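Local coordinates for chorismate mutase (PDB 6AL9), which probably catalyses the Claisen rearrangement of chorismate to prephenate, as expected of a helical chorismate mutase of type II working as a dimer, at residues 28-33 with 78-83; 35-40 with 85-90. All blocks are in the same frame, centred on the assembly; numbering follows the deposited sequence.

Contact 1 (28-33 with 78-83); sequences DKRLEI and EVFKIS. With PHB (p-hydroxybenzoic acid), chain E.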
loop_
_atom_site.group_PDB
_atom_site.type_symbol
_atom_site.label_atom_id
_atom_site.label_comp_id
_atom_site.label_asym_id
_atom_site.label_seq_id
_atom_site.Cartn_x
_atom_site.Cartn_y
_atom_site.Cartn_z
ATOM N N ASP B 28 -1.421 5.056 -7.474
ATOM C CA ASP B 28 -1.337 6.099 -8.467
ATOM C C ASP B 28 -2.635 6.910 -8.570
ATOM O O ASP B 28 -2.606 8.135 -8.632
ATOM C CB ASP B 28 -0.964 5.479 -9.818
ATOM C CG ASP B 28 -0.309 6.480 -10.762
ATOM O OD1 ASP B 28 0.568 7.242 -10.305
ATOM O OD2 ASP B 28 -0.657 6.487 -11.962
ATOM N N LYS B 29 -3.773 6.221 -8.583
ATOM C CA LYS B 29 -5.092 6.883 -8.643
ATOM C C LYS B 29 -5.343 7.674 -7.382
ATOM O O LYS B 29 -6.001 8.711 -7.417
ATOM C CB LYS B 29 -6.222 5.856 -8.792
ATOM C CG LYS B 29 -6.487 5.371 -10.211
ATOM C CD LYS B 29 -6.579 3.840 -10.314
ATOM C CE LYS B 29 -7.448 3.377 -11.480
ATOM N NZ LYS B 29 -8.901 3.547 -11.169
ATOM N N ARG B 30 -4.821 7.179 -6.260
ATOM C CA ARG B 30 -5.027 7.845 -4.971
ATOM C C ARG B 30 -4.234 9.129 -4.886
ATOM O O ARG B 30 -4.645 10.093 -4.235
ATOM C CB ARG B 30 -4.700 6.918 -3.793
ATOM C CG ARG B 30 -5.210 7.413 -2.452
ATOM C CD ARG B 30 -4.548 6.632 -1.317
ATOM N NE ARG B 30 -5.306 6.654 -0.073
ATOM C CZ ARG B 30 -5.353 7.693 0.755
ATOM N NH1 ARG B 30 -4.647 8.796 0.503
ATOM N NH2 ARG B 30 -6.075 7.630 1.867
ATOM N N LEU B 31 -3.108 9.165 -5.574
ATOM C CA LEU B 31 -2.381 10.413 -5.705
ATOM C C LEU B 31 -3.059 11.405 -6.655
ATOM O O LEU B 31 -2.966 12.602 -6.464
ATOM C CB LEU B 31 -0.957 10.117 -6.180
ATOM C CG LEU B 31 -0.129 9.317 -5.197
ATOM C CD1 LEU B 31 1.324 9.368 -5.649
ATOM C CD2 LEU B 31 -0.330 9.887 -3.782
ATOM N N GLU B 32 -3.729 10.918 -7.692
ATOM C CA GLU B 32 -4.444 11.822 -8.599
ATOM C C GLU B 32 -5.603 12.512 -7.868
ATOM O O GLU B 32 -5.827 13.719 -8.022
ATOM C CB GLU B 32 -4.919 11.073 -9.847
ATOM C CG GLU B 32 -6.045 11.752 -10.624
ATOM C CD GLU B 32 -5.623 12.960 -11.461
ATOM O OE1 GLU B 32 -4.392 13.230 -11.589
ATOM O OE2 GLU B 32 -6.553 13.638 -12.000
ATOM N N ILE B 33 -6.317 11.743 -7.048
ATOM C CA ILE B 33 -7.362 12.308 -6.198
ATOM C C ILE B 33 -6.805 13.279 -5.182
ATOM O O ILE B 33 -7.384 14.320 -4.944
ATOM C CB ILE B 33 -8.191 11.232 -5.469
ATOM C CG1 ILE B 33 -8.959 10.397 -6.476
ATOM C CG2 ILE B 33 -9.221 11.885 -4.546
ATOM C CD1 ILE B 33 -9.547 9.156 -5.877
ATOM N N GLU B 78 2.683 5.223 5.994
ATOM C CA GLU B 78 3.490 5.422 4.805
ATOM C C GLU B 78 2.666 6.027 3.671
ATOM O O GLU B 78 3.100 7.010 3.026
ATOM C CB GLU B 78 4.090 4.094 4.378
ATOM C CG GLU B 78 4.978 4.160 3.156
ATOM C CD GLU B 78 6.183 5.072 3.329
ATOM O OE1 GLU B 78 6.751 5.483 2.295
ATOM O OE2 GLU B 78 6.578 5.367 4.481
ATOM N N VAL B 79 1.492 5.449 3.437
ATOM C CA VAL B 79 0.551 6.003 2.476
ATOM C C VAL B 79 0.223 7.485 2.696
ATOM O O VAL B 79 0.195 8.272 1.735
ATOM C CB VAL B 79 -0.757 5.191 2.440
ATOM C CG1 VAL B 79 -1.789 5.865 1.547
ATOM C CG2 VAL B 79 -0.477 3.803 1.903
ATOM N N PHE B 80 -0.040 7.872 3.942
ATOM C CA PHE B 80 -0.337 9.266 4.270
ATOM C C PHE B 80 0.911 10.139 4.100
ATOM O O PHE B 80 0.788 11.257 3.599
ATOM C CB PHE B 80 -0.865 9.440 5.707
ATOM C CG PHE B 80 -2.222 8.803 5.980
ATOM C CD1 PHE B 80 -3.216 8.779 5.037
ATOM C CD2 PHE B 80 -2.474 8.221 7.195
ATOM C CE1 PHE B 80 -4.430 8.196 5.297
ATOM C CE2 PHE B 80 -3.687 7.638 7.469
ATOM C CZ PHE B 80 -4.664 7.617 6.514
ATOM N N LYS B 81 2.087 9.647 4.509
ATOM C CA LYS B 81 3.363 10.326 4.181
ATOM C C LYS B 81 3.556 10.529 2.690
ATOM O O LYS B 81 3.870 11.625 2.262
ATOM C CB LYS B 81 4.586 9.592 4.744
ATOM C CG LYS B 81 4.760 9.851 6.228
ATOM C CD LYS B 81 6.083 9.345 6.776
ATOM C CE LYS B 81 6.083 9.372 8.308
ATOM N NZ LYS B 81 6.806 8.187 8.872
ATOM N N ILE B 82 3.393 9.468 1.911
ATOM C CA ILE B 82 3.530 9.593 0.484
ATOM C C ILE B 82 2.552 10.628 -0.091
ATOM O O ILE B 82 2.934 11.504 -0.848
ATOM C CB ILE B 82 3.267 8.270 -0.215
ATOM C CG1 ILE B 82 4.459 7.328 -0.044
ATOM C CG2 ILE B 82 3.012 8.512 -1.701
ATOM C CD1 ILE B 82 4.106 5.911 -0.437
ATOM N N SER B 83 1.292 10.507 0.285
ATOM C CA SER B 83 0.246 11.441 -0.150
ATOM C C SER B 83 0.483 12.901 0.264
ATOM O O SER B 83 0.272 13.815 -0.541
ATOM C CB SER B 83 -1.111 10.951 0.361
ATOM O OG SER B 83 -2.163 11.790 -0.080
HETATM C "C1'" PHB E . -5.499 11.307 1.990
HETATM O "O1'" PHB E . -6.216 10.353 2.357
HETATM O "O2'" PHB E . -5.255 11.516 0.778
HETATM C C1 PHB E . -4.926 12.214 3.042
HETATM C C2 PHB E . -3.747 12.937 2.816
HETATM C C3 PHB E . -3.232 13.775 3.806
HETATM C C4 PHB E . -3.901 13.891 5.023
HETATM C C5 PHB E . -5.078 13.174 5.245
HETATM C C6 PHB E . -5.589 12.338 4.259
HETATM O O4 PHB E . -3.414 14.695 6.006
#

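Contact 2 (35-40 with 85-90); sequences LKIALI and KFQENA. With PYR (pyruvic acid), chain D.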
loop_
_atom_site.group_PDB
_atom_site.type_symbol
_atom_site.label_atom_id
_atom_site.label_comp_id
_atom_site.label_asym_id
_atom_site.label_seq_id
_atom_site.Cartn_x
_atom_site.Cartn_y
_atom_site.Cartn_z
ATOM N N LEU B 35 -4.182 15.006 -5.556
ATOM C CA LEU B 35 -3.804 16.187 -6.319
ATOM C C LEU B 35 -5.002 17.130 -6.411
ATOM O O LEU B 35 -4.870 18.330 -6.136
ATOM C CB LEU B 35 -3.337 15.820 -7.734
ATOM C CG LEU B 35 -2.898 17.024 -8.596
ATOM C CD1 LEU B 35 -1.870 17.899 -7.891
ATOM C CD2 LEU B 35 -2.344 16.536 -9.922
ATOM N N LYS B 36 -6.158 16.574 -6.792
ATOM C CA LYS B 36 -7.372 17.370 -6.883
ATOM C C LYS B 36 -7.715 18.024 -5.547
ATOM O O LYS B 36 -8.067 19.207 -5.518
ATOM C CB LYS B 36 -8.533 16.528 -7.367
ATOM C CG LYS B 36 -8.417 16.144 -8.829
ATOM C CD LYS B 36 -9.088 14.803 -9.106
ATOM C CE LYS B 36 -10.041 14.870 -10.279
ATOM N NZ LYS B 36 -9.982 13.602 -11.055
ATOM N N ILE B 37 -7.584 17.280 -4.441
ATOM C CA ILE B 37 -7.878 17.834 -3.127
ATOM C C ILE B 37 -6.930 18.969 -2.792
ATOM O O ILE B 37 -7.354 19.999 -2.286
ATOM C CB ILE B 37 -7.818 16.770 -2.015
ATOM C CG1 ILE B 37 -9.033 15.839 -2.079
ATOM C CG2 ILE B 37 -7.789 17.418 -0.632
ATOM C CD1 ILE B 37 -8.787 14.518 -1.387
ATOM N N ALA B 38 -5.645 18.787 -3.060
ATOM C CA ALA B 38 -4.665 19.821 -2.740
ATOM C C ALA B 38 -5.018 21.124 -3.382
ATOM O O ALA B 38 -4.891 22.174 -2.757
ATOM C CB ALA B 38 -3.288 19.408 -3.220
ATOM N N LEU B 39 -5.445 21.042 -4.641
ATOM C CA LEU B 39 -5.718 22.211 -5.473
ATOM C C LEU B 39 -6.965 22.954 -5.046
ATOM O O LEU B 39 -6.962 24.168 -5.074
ATOM C CB LEU B 39 -5.862 21.802 -6.947
ATOM C CG LEU B 39 -4.589 21.274 -7.613
ATOM C CD1 LEU B 39 -4.856 20.831 -9.046
ATOM C CD2 LEU B 39 -3.482 22.313 -7.568
ATOM N N ILE B 40 -8.017 22.243 -4.646
ATOM C CA ILE B 40 -9.202 22.902 -4.103
ATOM C C ILE B 40 -9.007 23.433 -2.682
ATOM O O ILE B 40 -9.880 24.112 -2.168
ATOM C CB ILE B 40 -10.468 22.002 -4.147
ATOM C CG1 ILE B 40 -10.326 20.795 -3.236
ATOM C CG2 ILE B 40 -10.765 21.538 -5.570
ATOM C CD1 ILE B 40 -11.634 20.093 -2.930
ATOM N N LYS B 85 3.484 14.455 1.251
ATOM C CA LYS B 85 4.641 14.979 0.522
ATOM C C LYS B 85 4.291 15.299 -0.945
ATOM O O LYS B 85 4.702 16.326 -1.487
ATOM C CB LYS B 85 5.806 13.984 0.577
ATOM C CG LYS B 85 6.725 14.160 1.795
ATOM C CD LYS B 85 7.300 12.855 2.349
ATOM C CE LYS B 85 7.847 11.952 1.233
ATOM N NZ LYS B 85 8.987 11.063 1.617
ATOM N N PHE B 86 3.534 14.410 -1.579
ATOM C CA PHE B 86 3.171 14.592 -2.971
ATOM C C PHE B 86 2.357 15.885 -3.162
ATOM O O PHE B 86 2.655 16.692 -4.060
ATOM C CB PHE B 86 2.403 13.370 -3.473
ATOM C CG PHE B 86 1.736 13.580 -4.796
ATOM C CD1 PHE B 86 2.488 13.722 -5.944
ATOM C CD2 PHE B 86 0.354 13.634 -4.887
ATOM C CE1 PHE B 86 1.871 13.921 -7.160
ATOM C CE2 PHE B 86 -0.265 13.826 -6.104
ATOM C CZ PHE B 86 0.488 13.966 -7.237
ATOM N N GLN B 87 1.352 16.075 -2.298
ATOM C CA GLN B 87 0.482 17.254 -2.321
ATOM C C GLN B 87 1.272 18.551 -2.097
ATOM O O GLN B 87 1.066 19.552 -2.804
ATOM C CB GLN B 87 -0.608 17.137 -1.253
ATOM C CG GLN B 87 -1.768 16.235 -1.621
ATOM C CD GLN B 87 -2.743 16.026 -0.464
ATOM O OE1 GLN B 87 -2.473 15.266 0.453
ATOM N NE2 GLN B 87 -3.879 16.682 -0.523
ATOM N N GLU B 88 2.167 18.515 -1.112
ATOM C CA GLU B 88 3.079 19.629 -0.829
ATOM C C GLU B 88 3.879 20.001 -2.051
ATOM O O GLU B 88 3.937 21.169 -2.415
ATOM C CB GLU B 88 4.061 19.276 0.299
ATOM C CG GLU B 88 3.406 18.928 1.631
ATOM C CD GLU B 88 2.780 20.120 2.349
ATOM O OE1 GLU B 88 2.836 21.262 1.840
ATOM O OE2 GLU B 88 2.201 19.907 3.431
ATOM N N ASN B 89 4.517 19.013 -2.670
ATOM C CA ASN B 89 5.357 19.266 -3.819
ATOM C C ASN B 89 4.544 19.773 -4.963
ATOM O O ASN B 89 4.929 20.727 -5.579
ATOM C CB ASN B 89 6.112 18.027 -4.231
ATOM C CG ASN B 89 7.159 17.638 -3.216
ATOM O OD1 ASN B 89 7.937 18.477 -2.738
ATOM N ND2 ASN B 89 7.184 16.363 -2.872
ATOM N N ALA B 90 3.393 19.177 -5.216
ATOM C CA ALA B 90 2.486 19.702 -6.232
ATOM C C ALA B 90 2.181 21.190 -6.023
ATOM O O ALA B 90 2.270 21.978 -6.972
ATOM C CB ALA B 90 1.197 18.897 -6.265
HETATM C C PYR D . -7.663 15.393 2.756
HETATM O O PYR D . -7.662 16.100 3.791
HETATM O OXT PYR D . -8.683 14.728 2.453
HETATM C CA PYR D . -6.452 15.368 1.912
HETATM O O3 PYR D . -5.599 16.239 2.041
HETATM C CB PYR D . -6.265 14.283 0.892
#

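Contact 1 (28-33 with 78-83)
Arg-30 lies across Val-79 and reaches past it to Phe-80 and Ser-83, extending from helix 9-41 to helix 69-93 and to the p-hydroxybenzoic acid (PHB) bound beside them. Its CB points toward the partner helix. CG stands anti to the backbone N (chi1 -166°), and the chain runs extended from there to NE. CD comes up against Val-79 CG1, and Arg-30 NE follows at 4.0 Å from the same Val-79 CG1, which sits over one face of the guanidinium, offset toward the rim. NE also forms a salt bridge to Asp-20 of the second subunit. CZ faces PHB O1', which lies at the guanidinium edge near its plane. At the tip, the two terminal nitrogens turn to the carboxyl group of PHB. Arg-30 NH2 donates a hydrogen bond to PHB O1' (2.8 Å), bent to 138° at the hydrogen, while Arg-30 NH1 stands 2.8 Å from PHB O2'. Arg-30 NH2 also meets the edge of the Phe-80 ring, 3.8 Å from Phe-80 CE1. Ser-83 OG lies in the guanidinium plane, at its edge, and donates to PHB O2' over 3.2 Å. Farther round the helix, Leu-31 CD2 rests 4.0 Å from Ser-83 CA, and its side chain crosses that of Ile-82 at about a right angle. No hydrogen bond joins the segments directly; PHB bridges them. Cys-48 N and Glu-52 OE2 also bond PHB. The chemistry is that of a buried carboxylate-binding site: Arg-30 and Ser-83 grip the ligand from two helices, and Asp-20 of the second subunit, a second-shell partner, would be expected to fix how the guanidinium is turned.

Contact 2 (35-40 with 85-90)
Gln-87 leaves its helix with CG anti to the carbonyl carbon (chi1 -79°), and the chain then stays extended, CD lying anti to CA (chi2 173°), which carries the amide past Ala-38 toward bound pyruvic acid (PYR). On the way, Gln-87 CG passes 3.9 Å from Ala-38 CB, a methyl that points toward the partner helix. The small residue suits the close backbone approach here, where the CA atoms of Ala-38 and Gln-87 are 5.8 Å apart. At the end of the chain, Gln-87 NE2 donates a nearly straight hydrogen bond (166°) to PYR O3 over 3.1 Å. Ile-37 supplies the apolar side of the same small pocket. Ile-37 CD1 touches PYR CB at 3.4 Å, Ile-37 CG2 lies 3.5 Å from PYR CA, and that same methyl also packs against the Gln-87 amide. From these two segments the ligand receives one polar donor and two branches of one aliphatic side chain, while Arg-13 NH1 of the second subunit forms a further hydrogen bond to it.

Away from the pocket the contact is purely apolar. Leu-35 CB approaches the Phe-86 ring obliquely at CE2, 4.0 Å away. Leu-35 CD1, at the other end of the side chain, presses on Ala-90 CB at 3.6 Å, so that one leucine spans a full turn of the opposing helix. In the all-helical fold, this contact joins the C-terminal part of helix 9-41 to that of helix 69-93, their local axes 9.3 Å apart. The second subunit closes in beside both: its His-66 meets Phe-86 edge-to-face and packs on Leu-35, while its Leu-12 lies on Ile-37.

Both contacts join helix 9-41 to helix 69-93, at successive places along the same pair, with centres about 10 Å apart. Contact 1 has its centre about 5 Å from the centre of the folded subunit, and all its touching residues are buried; contact 2, about 14 Å from it, is only partly buried. They meet where Phe-86 packs against the backbone of Leu-31. The helices cross at a similar angle in both, but their axes come closer in contact 2, where alanines occupy the interface. Contact 1 is dominated by an arginine and a hydroxyl that bind a carboxyl group, contact 2 by an amide donor and aliphatic packing. Each borders the second subunit.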